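Manganese-dependent inorganic pyrophosphatase (Methanocaldococcus jannaschii, PDB 2EB0) hydrolyses inorganic diphosphate to two phosphates, using two manganese ions per subunit. Local coordinates at residues Asp11-Ala16 / Ser142-Asp147; Pro29-Ile35 / Glu50-Ile54; Pro37-Phe41 / Glu182-Lys187; Leu43-Gly47 / Ile173-Phe179; Pro105-Thr111 / Thr155-Asp160. All blocks are in the same frame, centred on the assembly; numbering follows the deposited sequence.

Contact 1: Asp11-Ala16 / Ser142-Asp147; sequences DTDSIA and SAIISD. With MN (manganese (II) ion), chain E; MN (manganese (II) ion), chain F.
Asp13 and Asp147, from two antiparallel helices, meet at one manganese ion. Asp13 OD1 binds it at 2.1 Å and Asp147 OD2 at 2.4 Å; with the carboxylate planes turned 63° apart, these two oxygens come within 3.2 Å of each other, a closeness probably made tolerable by the shared metal. Asp66 and His88 complete this site. The second manganese takes Asp11 OD2 at 2.3 Å, together with His7 and Asp66, so Asp66 bridges the pair. The other Asp11 oxygen, OD1, N-caps helix 12-25 by accepting a nearly straight bond from Ser14 N (2.9 Å), which fixes the rotation of the carboxylate. With CG anti to the backbone N (chi1 -169°), Asp13 points its carboxylate across to the helix of Asp147; Asp13 OD1 also accepts from Thr109 N. Behind the metals a water accepts from Asp13 N and donates to Ser146 OG and to Asp147 OD1, the oxygen that does not bind the metal. Farther back, the axes of helical segments 12-16 and 142-147 approach to 8.4 Å at 160°: Ala16 CB lies 4.0 Å from Ala143 CB, and Thr12 CG2 rests on the backbone of Ala143. Glu38 is the polar partner of the Thr12 and Ser146 hydroxyls. In this dinuclear centre the clustered negative charge is probably balanced by the paired ions, consistent with a site that engages diphosphate, as in family II pyrophosphatases.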
# COMPACT_ATOMS: atom_id res chain seq x y z
N ASP B 11 -13.60 -8.92 -13.51
CA ASP B 11 -13.00 -9.67 -14.60
C ASP B 11 -12.60 -10.99 -13.96
O ASP B 11 -12.83 -11.20 -12.77
CB ASP B 11 -11.76 -8.96 -15.16
CG ASP B 11 -10.82 -8.51 -14.08
OD1 ASP B 11 -10.83 -9.11 -12.98
OD2 ASP B 11 -10.05 -7.57 -14.34
N THR B 12 -12.02 -11.88 -14.75
CA THR B 12 -11.62 -13.18 -14.26
C THR B 12 -10.66 -13.14 -13.08
O THR B 12 -10.77 -13.95 -12.17
CB THR B 12 -11.00 -14.02 -15.38
OG1 THR B 12 -12.01 -14.27 -16.37
CG2 THR B 12 -10.47 -15.35 -14.84
N ASP B 13 -9.71 -12.20 -13.10
CA ASP B 13 -8.74 -12.10 -12.01
C ASP B 13 -9.50 -11.83 -10.71
O ASP B 13 -9.28 -12.50 -9.71
CB ASP B 13 -7.73 -10.97 -12.25
CG ASP B 13 -6.55 -11.01 -11.27
OD1 ASP B 13 -5.90 -9.97 -11.07
OD2 ASP B 13 -6.26 -12.08 -10.71
N SER B 14 -10.39 -10.84 -10.74
CA SER B 14 -11.19 -10.48 -9.58
C SER B 14 -12.02 -11.64 -9.02
O SER B 14 -12.15 -11.78 -7.81
CB SER B 14 -12.14 -9.33 -9.94
OG SER B 14 -11.60 -8.07 -9.57
N ILE B 15 -12.60 -12.44 -9.91
CA ILE B 15 -13.43 -13.57 -9.51
C ILE B 15 -12.60 -14.72 -8.96
O ILE B 15 -12.84 -15.17 -7.85
CB ILE B 15 -14.29 -14.05 -10.70
CG1 ILE B 15 -15.27 -12.94 -11.11
CG2 ILE B 15 -15.04 -15.33 -10.35
CD1 ILE B 15 -16.29 -12.58 -10.04
N ALA B 16 -11.62 -15.17 -9.74
CA ALA B 16 -10.74 -16.26 -9.34
C ALA B 16 -9.99 -15.94 -8.04
O ALA B 16 -9.95 -16.75 -7.13
CB ALA B 16 -9.74 -16.57 -10.45
N SER B 142 -6.17 -19.33 -15.28
CA SER B 142 -7.01 -18.53 -16.17
C SER B 142 -6.86 -17.04 -15.86
O SER B 142 -6.78 -16.22 -16.78
CB SER B 142 -8.48 -18.94 -15.99
OG SER B 142 -8.61 -20.34 -16.11
N ALA B 143 -6.81 -16.71 -14.58
CA ALA B 143 -6.67 -15.33 -14.15
C ALA B 143 -5.38 -14.73 -14.69
O ALA B 143 -5.37 -13.61 -15.19
CB ALA B 143 -6.70 -15.24 -12.62
N ILE B 144 -4.29 -15.48 -14.58
CA ILE B 144 -3.00 -14.99 -15.06
C ILE B 144 -3.06 -14.75 -16.57
O ILE B 144 -2.70 -13.68 -17.04
CB ILE B 144 -1.86 -15.98 -14.71
CG1 ILE B 144 -1.76 -16.13 -13.19
CG2 ILE B 144 -0.55 -15.48 -15.27
CD1 ILE B 144 -0.59 -16.97 -12.70
N ILE B 145 -3.53 -15.75 -17.31
CA ILE B 145 -3.64 -15.63 -18.75
C ILE B 145 -4.54 -14.46 -19.14
O ILE B 145 -4.23 -13.70 -20.06
CB ILE B 145 -4.21 -16.91 -19.38
CG1 ILE B 145 -3.16 -18.02 -19.32
CG2 ILE B 145 -4.66 -16.64 -20.82
CD1 ILE B 145 -3.70 -19.41 -19.62
N SER B 146 -5.65 -14.33 -18.43
CA SER B 146 -6.60 -13.27 -18.72
C SER B 146 -6.02 -11.90 -18.49
O SER B 146 -6.08 -11.03 -19.35
CB SER B 146 -7.85 -13.44 -17.85
OG SER B 146 -8.67 -12.29 -17.97
N ASP B 147 -5.43 -11.71 -17.32
CA ASP B 147 -4.86 -10.42 -16.97
C ASP B 147 -3.67 -9.98 -17.82
O ASP B 147 -3.50 -8.79 -18.09
CB ASP B 147 -4.49 -10.42 -15.49
CG ASP B 147 -5.31 -9.45 -14.69
OD1 ASP B 147 -6.53 -9.32 -14.97
OD2 ASP B 147 -4.75 -8.81 -13.78
MN MN E . -6.15 -8.06 -12.00
MN MN F . -9.28 -6.80 -12.35
O HOH W 1 -8.79 -10.83 -15.42

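Contact 2: Pro29-Ile35 / Glu50-Ile54; sequences PARLGDI and EPELI
Arg31 and Leu53 pair in parallel at the edge of the six-stranded sheet, where strand 28-31, helix 37-45 and the short, weakly bonded strand 52-53 form a beta-alpha-beta unit. Two backbone bonds make the pairing: Arg31 N gives to Glu52 O, and Ile54 N gives to Arg31 O (3.1 Å). The charged part centres on the Arg31 guanidinium. Glu50 OE1 sits 3.2 Å above the middle of one face, its carboxylate plane only 17° from that of the arginine. Because the oxygen lies over the face, this salt bridge rests on charge alone; Asp34 is a long second partner at NH1. Leu53 CB covers the opposite face at 3.5 Å. In the guanidinium plane NH1 reaches Gly33 O. One water accepts from NH2, and another joins Pro29 O to Glu52 OE1. Apolar contacts flank this group: Ala30 CB meets Ile54 CD1 at 3.7 Å, Leu32 CD2 lies against Ile54 CG1, and Pro29 touches Pro51. Ile15 of helix 12-25 packs on both Arg31 and Pro51. Arg31 CG stands between the backbone N and the carbonyl carbon (chi1 56°), and the chain then extends over segment 50-54, so that NE donates to Pro51 O at 2.6 Å, in the guanidinium plane.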
# COMPACT_ATOMS: atom_id res chain seq x y z
N PRO B 29 -16.52 -16.05 -0.51
CA PRO B 29 -16.11 -15.41 -1.76
C PRO B 29 -17.29 -14.56 -2.22
O PRO B 29 -18.45 -14.90 -1.94
CB PRO B 29 -15.87 -16.60 -2.69
CG PRO B 29 -16.93 -17.56 -2.24
CD PRO B 29 -16.79 -17.48 -0.73
N ALA B 30 -17.02 -13.48 -2.93
CA ALA B 30 -18.11 -12.64 -3.39
C ALA B 30 -17.67 -11.79 -4.57
O ALA B 30 -16.47 -11.73 -4.89
CB ALA B 30 -18.60 -11.75 -2.25
N ARG B 31 -18.65 -11.14 -5.20
CA ARG B 31 -18.42 -10.30 -6.36
C ARG B 31 -19.25 -9.01 -6.24
O ARG B 31 -20.28 -8.99 -5.57
CB ARG B 31 -18.82 -11.07 -7.63
CG ARG B 31 -20.25 -11.59 -7.60
CD ARG B 31 -20.49 -12.68 -8.65
NE ARG B 31 -21.87 -13.17 -8.62
CZ ARG B 31 -22.89 -12.58 -9.25
NH1 ARG B 31 -22.69 -11.47 -9.97
NH2 ARG B 31 -24.11 -13.09 -9.17
N LEU B 32 -18.79 -7.95 -6.88
CA LEU B 32 -19.47 -6.66 -6.83
C LEU B 32 -20.23 -6.36 -8.12
O LEU B 32 -20.78 -5.27 -8.27
CB LEU B 32 -18.47 -5.53 -6.56
CG LEU B 32 -17.79 -5.45 -5.19
CD1 LEU B 32 -16.99 -4.16 -5.07
CD2 LEU B 32 -18.84 -5.50 -4.10
N GLY B 33 -20.25 -7.31 -9.04
CA GLY B 33 -20.94 -7.11 -10.31
C GLY B 33 -21.19 -8.40 -11.07
O GLY B 33 -20.88 -9.48 -10.58
N ASP B 34 -21.75 -8.29 -12.27
CA ASP B 34 -22.03 -9.47 -13.08
C ASP B 34 -20.77 -10.01 -13.74
O ASP B 34 -19.86 -9.27 -14.06
CB ASP B 34 -23.08 -9.16 -14.14
CG ASP B 34 -24.48 -9.07 -13.56
OD1 ASP B 34 -24.89 -10.03 -12.88
OD2 ASP B 34 -25.16 -8.05 -13.79
N ILE B 35 -20.75 -11.33 -13.94
CA ILE B 35 -19.61 -12.01 -14.55
C ILE B 35 -19.63 -11.88 -16.07
O ILE B 35 -20.69 -11.93 -16.69
CB ILE B 35 -19.64 -13.50 -14.15
CG1 ILE B 35 -18.65 -14.30 -14.98
CG2 ILE B 35 -21.02 -14.05 -14.34
CD1 ILE B 35 -18.63 -15.77 -14.62
N GLU B 50 -20.12 -19.94 -9.24
CA GLU B 50 -20.01 -18.48 -9.28
C GLU B 50 -20.24 -17.88 -7.89
O GLU B 50 -21.25 -18.15 -7.26
CB GLU B 50 -21.06 -17.93 -10.25
CG GLU B 50 -21.03 -16.43 -10.42
CD GLU B 50 -22.28 -15.92 -11.12
OE1 GLU B 50 -22.29 -14.75 -11.55
OE2 GLU B 50 -23.27 -16.69 -11.22
N PRO B 51 -19.32 -17.02 -7.42
CA PRO B 51 -19.39 -16.35 -6.11
C PRO B 51 -20.67 -15.55 -5.93
O PRO B 51 -21.20 -15.00 -6.89
CB PRO B 51 -18.17 -15.43 -6.12
CG PRO B 51 -17.27 -16.03 -7.14
CD PRO B 51 -18.19 -16.49 -8.21
N GLU B 52 -21.14 -15.44 -4.69
CA GLU B 52 -22.36 -14.69 -4.40
C GLU B 52 -22.16 -13.19 -4.63
O GLU B 52 -21.08 -12.65 -4.39
CB GLU B 52 -22.81 -14.93 -2.95
CG GLU B 52 -22.08 -14.08 -1.92
CD GLU B 52 -22.61 -14.28 -0.52
OE1 GLU B 52 -22.24 -15.29 0.13
OE2 GLU B 52 -23.41 -13.43 -0.06
N LEU B 53 -23.21 -12.53 -5.09
CA LEU B 53 -23.18 -11.10 -5.35
C LEU B 53 -23.58 -10.29 -4.11
O LEU B 53 -24.59 -10.57 -3.49
CB LEU B 53 -24.16 -10.76 -6.48
CG LEU B 53 -24.44 -9.27 -6.66
CD1 LEU B 53 -23.30 -8.60 -7.45
CD2 LEU B 53 -25.75 -9.10 -7.41
N ILE B 54 -22.78 -9.29 -3.75
CA ILE B 54 -23.11 -8.42 -2.62
C ILE B 54 -22.97 -6.99 -3.08
O ILE B 54 -22.40 -6.73 -4.14
CB ILE B 54 -22.20 -8.66 -1.40
CG1 ILE B 54 -20.73 -8.44 -1.79
CG2 ILE B 54 -22.44 -10.04 -0.85
CD1 ILE B 54 -19.78 -8.66 -0.65
O HOH W 2 -19.92 -16.58 -0.30
O HOH W 3 -24.38 -15.41 -7.51

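Contact 3: Pro37-Phe41 / Glu182-Lys187; sequences PETEF and EILKAK
Glu38 and Ala186 mark the nearest backbone approach, CA to CA 4.9 Å, between two helical segments whose axes come within 8.8 Å and run at 144° to each other. A water bridges the backbones, accepting from Glu38 N and donating to Ala186 O. The small Ala186 CB lies against Glu38 CA at 3.7 Å, consistent with the close approach. With CG anti to the backbone N (chi1 173°), the Glu38 chain runs alongside that of Lys187, pointing the same way. Lys187 bends at its last torsion, and NZ meets Glu38 OE1 at 2.6 Å from above the carboxylate plane in a buried salt bridge. Lys187 NZ also donates to Ser146 O, while Glu38 OE2 bonds to the hydroxyls of Thr12 and Ser146. A leucine in place of Glu38 would probably leave the Lys187 ammonium without its charged mate and the two hydroxyls without their common partner. Toward the surface, the Phe41 ring presents its edge to Ile183 CG1 (4.3 Å from CE2), and CZ touches Glu182 CG at 3.7 Å. This roughly antiparallel, inclined packing sets helix 37-45 against helix 176-188, at the end of the N-terminal DHH domain, and its polar core forms a second shell of the dinuclear site.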
# COMPACT_ATOMS: atom_id res chain seq x y z
N PRO B 37 -18.46 -12.97 -20.13
CA PRO B 37 -18.40 -14.24 -20.86
C PRO B 37 -17.13 -15.06 -20.60
O PRO B 37 -17.18 -16.28 -20.44
CB PRO B 37 -18.50 -13.80 -22.32
CG PRO B 37 -19.34 -12.57 -22.24
CD PRO B 37 -18.75 -11.85 -21.04
N GLU B 38 -15.99 -14.39 -20.54
CA GLU B 38 -14.72 -15.06 -20.31
C GLU B 38 -14.69 -15.81 -18.98
O GLU B 38 -14.25 -16.95 -18.90
CB GLU B 38 -13.58 -14.04 -20.34
CG GLU B 38 -12.22 -14.62 -19.94
CD GLU B 38 -11.24 -13.54 -19.52
OE1 GLU B 38 -10.83 -12.74 -20.38
OE2 GLU B 38 -10.88 -13.50 -18.33
N THR B 39 -15.15 -15.14 -17.93
CA THR B 39 -15.16 -15.74 -16.61
C THR B 39 -16.16 -16.89 -16.55
O THR B 39 -15.87 -17.95 -15.98
CB THR B 39 -15.50 -14.66 -15.56
OG1 THR B 39 -14.68 -13.51 -15.80
CG2 THR B 39 -15.23 -15.18 -14.16
N GLU B 40 -17.33 -16.69 -17.15
CA GLU B 40 -18.33 -17.75 -17.17
C GLU B 40 -17.69 -19.00 -17.77
O GLU B 40 -17.82 -20.10 -17.24
CB GLU B 40 -19.54 -17.32 -18.00
CG GLU B 40 -20.59 -18.39 -18.15
CD GLU B 40 -21.81 -17.91 -18.91
OE1 GLU B 40 -22.67 -18.74 -19.26
OE2 GLU B 40 -21.90 -16.68 -19.16
N PHE B 41 -16.98 -18.80 -18.88
CA PHE B 41 -16.29 -19.87 -19.58
C PHE B 41 -15.30 -20.57 -18.64
O PHE B 41 -15.31 -21.79 -18.51
CB PHE B 41 -15.57 -19.28 -20.79
CG PHE B 41 -14.51 -20.17 -21.38
CD1 PHE B 41 -14.84 -21.43 -21.88
CD2 PHE B 41 -13.19 -19.74 -21.47
CE1 PHE B 41 -13.87 -22.24 -22.46
CE2 PHE B 41 -12.22 -20.53 -22.04
CZ PHE B 41 -12.55 -21.79 -22.54
N GLU B 182 -8.29 -19.63 -26.43
CA GLU B 182 -9.70 -19.70 -26.08
C GLU B 182 -10.09 -18.48 -25.25
O GLU B 182 -11.09 -17.81 -25.52
CB GLU B 182 -9.98 -20.99 -25.30
CG GLU B 182 -11.06 -21.84 -25.91
CD GLU B 182 -10.86 -22.01 -27.40
OE1 GLU B 182 -9.92 -22.74 -27.79
OE2 GLU B 182 -11.62 -21.41 -28.18
N ILE B 183 -9.28 -18.19 -24.24
CA ILE B 183 -9.54 -17.04 -23.40
C ILE B 183 -9.52 -15.77 -24.25
O ILE B 183 -10.38 -14.89 -24.08
CB ILE B 183 -8.50 -16.96 -22.26
CG1 ILE B 183 -8.76 -18.10 -21.26
CG2 ILE B 183 -8.54 -15.60 -21.58
CD1 ILE B 183 -7.81 -18.17 -20.09
N LEU B 184 -8.58 -15.68 -25.19
CA LEU B 184 -8.51 -14.49 -26.05
C LEU B 184 -9.75 -14.40 -26.93
O LEU B 184 -10.22 -13.30 -27.23
CB LEU B 184 -7.26 -14.52 -26.93
CG LEU B 184 -5.89 -14.46 -26.24
CD1 LEU B 184 -4.81 -14.26 -27.30
CD2 LEU B 184 -5.86 -13.31 -25.25
N LYS B 185 -10.29 -15.54 -27.35
CA LYS B 185 -11.49 -15.53 -28.17
C LYS B 185 -12.69 -15.15 -27.30
O LYS B 185 -13.69 -14.63 -27.79
CB LYS B 185 -11.70 -16.89 -28.84
CG LYS B 185 -10.68 -17.18 -29.93
CD LYS B 185 -11.06 -18.41 -30.74
CE LYS B 185 -10.09 -18.63 -31.90
NZ LYS B 185 -10.57 -19.67 -32.85
N ALA B 186 -12.56 -15.40 -26.00
CA ALA B 186 -13.62 -15.08 -25.05
C ALA B 186 -13.71 -13.57 -24.83
O ALA B 186 -14.80 -13.01 -24.74
CB ALA B 186 -13.38 -15.79 -23.72
N LYS B 187 -12.56 -12.90 -24.76
CA LYS B 187 -12.56 -11.46 -24.58
C LYS B 187 -13.17 -10.83 -25.83
O LYS B 187 -13.94 -9.89 -25.76
CB LYS B 187 -11.13 -10.93 -24.40
CG LYS B 187 -10.46 -11.35 -23.10
CD LYS B 187 -9.10 -10.69 -22.95
CE LYS B 187 -8.58 -10.77 -21.52
NZ LYS B 187 -8.34 -12.16 -21.07
O HOH W 4 -15.40 -12.03 -22.09

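Contact 4: Leu43-Gly47 / Ile173-Phe179; sequences LRKFG and ISNIEEF
Lys45 reaches across to Phe179, its aliphatic chain and ammonium group passing over the ring. CG lies anti to the backbone N (chi1 -176°) and the chain stays extended as far as CE, so that CD comes within 3.5 Å of Phe179 CE1. The bend at the last torsion then sets NZ over the ring face in a cation-pi interaction, 3.9 Å from the centroid and 14° off the ring normal. Phe46, the first residue to leave helical torsions, turns the edge of its ring to the other segment: CE2 lies 4.0 Å from Ile173 CD1 and CE1 4.0 Å from Phe179 CZ. Lys45 CG lies over one face of this ring, and Ser142 of helix 134-148 touches both phenylalanines. Gly47, with positive phi, is the C-prime residue of a Schellman motif that ends helix 37-45, its N bonded to Arg44 O. Across the contact, helix 176-188 begins after Asn175, whose OD1 N-caps it by accepting from Glu178 N at 2.6 Å.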
# COMPACT_ATOMS: atom_id res chain seq x y z
N LEU B 43 -15.13 -20.50 -15.30
CA LEU B 43 -15.79 -21.14 -14.17
C LEU B 43 -16.38 -22.49 -14.59
O LEU B 43 -16.14 -23.52 -13.94
CB LEU B 43 -16.91 -20.26 -13.62
CG LEU B 43 -16.50 -18.91 -13.05
CD1 LEU B 43 -17.74 -18.22 -12.50
CD2 LEU B 43 -15.46 -19.10 -11.97
N ARG B 44 -17.15 -22.48 -15.67
CA ARG B 44 -17.74 -23.71 -16.17
C ARG B 44 -16.63 -24.73 -16.46
O ARG B 44 -16.76 -25.91 -16.14
CB ARG B 44 -18.53 -23.43 -17.45
CG ARG B 44 -18.96 -24.70 -18.19
CD ARG B 44 -19.79 -24.41 -19.42
NE ARG B 44 -21.15 -23.98 -19.10
CZ ARG B 44 -21.55 -22.71 -19.04
NH1 ARG B 44 -20.69 -21.73 -19.28
NH2 ARG B 44 -22.81 -22.43 -18.73
N LYS B 45 -15.54 -24.26 -17.04
CA LYS B 45 -14.44 -25.15 -17.39
C LYS B 45 -13.90 -25.95 -16.21
O LYS B 45 -13.68 -27.15 -16.33
CB LYS B 45 -13.30 -24.35 -18.03
CG LYS B 45 -12.14 -25.21 -18.51
CD LYS B 45 -11.22 -24.38 -19.39
CE LYS B 45 -10.15 -25.24 -20.05
NZ LYS B 45 -9.07 -25.62 -19.12
N PHE B 46 -13.69 -25.29 -15.07
CA PHE B 46 -13.14 -26.00 -13.93
C PHE B 46 -14.16 -26.45 -12.90
O PHE B 46 -13.79 -26.79 -11.78
CB PHE B 46 -12.04 -25.17 -13.27
CG PHE B 46 -10.90 -24.89 -14.20
CD1 PHE B 46 -10.83 -23.69 -14.89
CD2 PHE B 46 -9.94 -25.87 -14.44
CE1 PHE B 46 -9.80 -23.46 -15.81
CE2 PHE B 46 -8.92 -25.65 -15.36
CZ PHE B 46 -8.85 -24.44 -16.05
N GLY B 47 -15.43 -26.46 -13.29
CA GLY B 47 -16.49 -26.89 -12.40
C GLY B 47 -16.52 -26.13 -11.08
O GLY B 47 -16.70 -26.73 -10.03
N ILE B 173 -3.54 -28.82 -17.34
CA ILE B 173 -3.62 -28.12 -18.62
C ILE B 173 -2.27 -28.30 -19.31
O ILE B 173 -1.28 -27.64 -18.97
CB ILE B 173 -3.87 -26.60 -18.43
CG1 ILE B 173 -5.13 -26.37 -17.61
CG2 ILE B 173 -4.01 -25.94 -19.80
CD1 ILE B 173 -6.40 -26.76 -18.31
N SER B 174 -2.24 -29.20 -20.30
CA SER B 174 -1.01 -29.51 -21.03
C SER B 174 -0.50 -28.44 -22.00
O SER B 174 0.70 -28.34 -22.21
CB SER B 174 -1.20 -30.82 -21.80
OG SER B 174 -2.29 -30.73 -22.70
N ASN B 175 -1.40 -27.66 -22.58
CA ASN B 175 -1.01 -26.62 -23.53
C ASN B 175 -1.60 -25.26 -23.15
O ASN B 175 -2.75 -24.97 -23.47
CB ASN B 175 -1.49 -27.01 -24.93
CG ASN B 175 -0.90 -26.13 -26.01
OD1 ASN B 175 -1.04 -24.91 -25.99
ND2 ASN B 175 -0.23 -26.75 -26.98
N ILE B 176 -0.80 -24.43 -22.48
CA ILE B 176 -1.24 -23.11 -22.05
C ILE B 176 -1.60 -22.21 -23.24
O ILE B 176 -2.55 -21.42 -23.17
CB ILE B 176 -0.16 -22.40 -21.21
CG1 ILE B 176 0.07 -23.16 -19.90
CG2 ILE B 176 -0.57 -20.96 -20.92
CD1 ILE B 176 1.21 -22.59 -19.03
N GLU B 177 -0.83 -22.32 -24.32
CA GLU B 177 -1.07 -21.50 -25.50
C GLU B 177 -2.43 -21.73 -26.13
O GLU B 177 -3.09 -20.79 -26.55
CB GLU B 177 0.03 -21.76 -26.54
CG GLU B 177 1.39 -21.25 -26.12
CD GLU B 177 1.35 -19.79 -25.69
OE1 GLU B 177 0.88 -18.95 -26.49
OE2 GLU B 177 1.78 -19.49 -24.56
N GLU B 178 -2.85 -22.99 -26.20
CA GLU B 178 -4.15 -23.33 -26.78
C GLU B 178 -5.28 -22.85 -25.87
O GLU B 178 -6.26 -22.30 -26.35
CB GLU B 178 -4.27 -24.84 -26.99
CG GLU B 178 -3.41 -25.37 -28.11
CD GLU B 178 -3.64 -26.84 -28.35
OE1 GLU B 178 -3.05 -27.38 -29.32
OE2 GLU B 178 -4.39 -27.47 -27.58
N PHE B 179 -5.14 -23.09 -24.57
CA PHE B 179 -6.15 -22.65 -23.62
C PHE B 179 -6.24 -21.13 -23.68
O PHE B 179 -7.33 -20.57 -23.66
CB PHE B 179 -5.78 -23.11 -22.21
CG PHE B 179 -6.70 -22.59 -21.14
CD1 PHE B 179 -8.06 -22.46 -21.38
CD2 PHE B 179 -6.20 -22.25 -19.89
CE1 PHE B 179 -8.93 -21.99 -20.38
CE2 PHE B 179 -7.05 -21.78 -18.88
CZ PHE B 179 -8.42 -21.65 -19.13

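Contact 5: Pro105-Thr111 / Thr155-Asp160; sequences PVGSTAT and TTTDLD
Two helix N-termini meet beside the dinuclear manganese site, and Asp160 of one joins them by binding Gly107 and Thr111 of the other segment. Its CG is anti to the carbonyl carbon (chi1 -65°), which turns the carboxylate back toward the start of its own helix. OD1 accepts from Thr111 OG1 at 2.6 Å on its anti side. OD2 takes Gly107 N at 2.9 Å on the syn side, and the same N-H makes a weak bond to OD1. OD2 also receives Thr157 N (2.7 Å) through its anti lone pair and Thr157 OG1 from above the carboxylate plane. Thr157 is the N-cap of helix 158-171 and Ser108 that of helix 109-118; Ser108 OG donates to Thr111 OG1. An asparagine here removes the charge and one acceptor oxygen, and would probably leave either Thr111 OG1 or the Thr157 donors without a mate. Beside these bonds Val106 CG1 packs on Leu159 CD1 at 3.9 Å, and Thr111 CG2 presses on Leu159 CD2 at 3.4 Å, a tight fit. Ala110 N bonds to Asp13 OD2, while Val106 O receives His88 ND1. Two waters extend the junction, one linking Pro105 O with Thr155 O, the other Gly107 O with Thr155 OG1.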
# COMPACT_ATOMS: atom_id res chain seq x y z
N PRO B 105 3.77 -5.44 -8.21
CA PRO B 105 3.45 -5.00 -9.57
C PRO B 105 3.65 -6.11 -10.62
O PRO B 105 4.52 -6.02 -11.48
CB PRO B 105 4.38 -3.80 -9.78
CG PRO B 105 5.60 -4.17 -8.97
CD PRO B 105 5.01 -4.80 -7.71
N VAL B 106 2.82 -7.15 -10.55
CA VAL B 106 2.89 -8.26 -11.51
C VAL B 106 1.68 -8.25 -12.44
O VAL B 106 0.87 -7.33 -12.42
CB VAL B 106 2.97 -9.63 -10.82
CG1 VAL B 106 4.35 -9.83 -10.22
CG2 VAL B 106 1.90 -9.74 -9.74
N GLY B 107 1.56 -9.30 -13.26
CA GLY B 107 0.46 -9.37 -14.21
C GLY B 107 -0.93 -9.56 -13.63
O GLY B 107 -1.91 -9.15 -14.25
N SER B 108 -1.03 -10.16 -12.45
CA SER B 108 -2.35 -10.38 -11.88
C SER B 108 -2.32 -10.67 -10.40
O SER B 108 -1.28 -11.06 -9.85
CB SER B 108 -3.04 -11.56 -12.56
OG SER B 108 -2.47 -12.79 -12.13
N THR B 109 -3.47 -10.48 -9.77
CA THR B 109 -3.60 -10.75 -8.35
C THR B 109 -3.40 -12.25 -8.13
O THR B 109 -2.87 -12.68 -7.10
CB THR B 109 -4.99 -10.34 -7.84
OG1 THR B 109 -5.19 -8.94 -8.11
CG2 THR B 109 -5.11 -10.59 -6.34
N ALA B 110 -3.81 -13.05 -9.12
CA ALA B 110 -3.68 -14.50 -9.05
C ALA B 110 -2.20 -14.90 -8.92
O ALA B 110 -1.87 -15.82 -8.17
CB ALA B 110 -4.30 -15.13 -10.30
N THR B 111 -1.33 -14.20 -9.64
CA THR B 111 0.10 -14.46 -9.59
C THR B 111 0.62 -14.28 -8.16
O THR B 111 1.38 -15.12 -7.66
CB THR B 111 0.88 -13.50 -10.51
OG1 THR B 111 0.43 -13.68 -11.85
CG2 THR B 111 2.38 -13.77 -10.46
N THR B 155 2.60 -5.82 -18.40
CA THR B 155 2.55 -6.08 -16.97
C THR B 155 3.10 -7.48 -16.74
O THR B 155 3.48 -7.85 -15.62
CB THR B 155 1.12 -6.06 -16.42
OG1 THR B 155 0.30 -6.94 -17.20
CG2 THR B 155 0.56 -4.65 -16.43
N THR B 156 3.13 -8.27 -17.81
CA THR B 156 3.63 -9.63 -17.72
C THR B 156 5.06 -9.61 -17.21
O THR B 156 5.89 -8.84 -17.70
CB THR B 156 3.64 -10.33 -19.08
OG1 THR B 156 2.32 -10.33 -19.64
CG2 THR B 156 4.13 -11.76 -18.92
N THR B 157 5.33 -10.44 -16.22
CA THR B 157 6.66 -10.57 -15.64
C THR B 157 7.01 -12.06 -15.67
O THR B 157 6.14 -12.91 -15.94
CB THR B 157 6.72 -10.07 -14.18
OG1 THR B 157 5.83 -10.84 -13.37
CG2 THR B 157 6.32 -8.60 -14.10
N ASP B 158 8.27 -12.36 -15.39
CA ASP B 158 8.75 -13.74 -15.39
C ASP B 158 7.96 -14.54 -14.38
O ASP B 158 7.64 -15.71 -14.61
CB ASP B 158 10.24 -13.80 -15.04
CG ASP B 158 11.13 -13.28 -16.16
OD1 ASP B 158 12.36 -13.19 -15.95
OD2 ASP B 158 10.61 -12.97 -17.25
N LEU B 159 7.62 -13.90 -13.27
CA LEU B 159 6.85 -14.56 -12.21
C LEU B 159 5.53 -15.06 -12.78
O LEU B 159 5.13 -16.20 -12.54
CB LEU B 159 6.59 -13.58 -11.05
CG LEU B 159 6.31 -14.19 -9.67
CD1 LEU B 159 5.80 -13.10 -8.72
CD2 LEU B 159 5.29 -15.29 -9.78
N ASP B 160 4.84 -14.21 -13.54
CA ASP B 160 3.57 -14.58 -14.14
C ASP B 160 3.72 -15.88 -14.95
O ASP B 160 2.91 -16.80 -14.82
CB ASP B 160 3.06 -13.45 -15.05
CG ASP B 160 2.71 -12.18 -14.26
OD1 ASP B 160 1.70 -12.17 -13.51
OD2 ASP B 160 3.45 -11.17 -14.39
O HOH W 5 3.95 -5.55 -14.09
O HOH W 6 -2.03 -6.78 -15.76

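In the fold
From the N terminus, contact 1 opens at the start of helix 12-25 and closes some 126 residues later on helix 134-148, joining both to the metal site. Inside that loop lies contact 2, which closes a short beta-alpha-beta unit at the sheet edge. Helix 37-45, the helical part of that unit, supplies contacts 3 and 4, which tie it to helix 176-188; contact 4 is nested within contact 3, and both cross contacts 1 and 2. Contact 5, joining the starts of helices 109-118 and 158-171, opens after contact 2 has closed, lies inside the loops of contacts 3 and 4, and crosses contact 1. Contact 1 touches the other four, whereas contacts 2 and 5 stay about 12 Å apart at their nearest atoms.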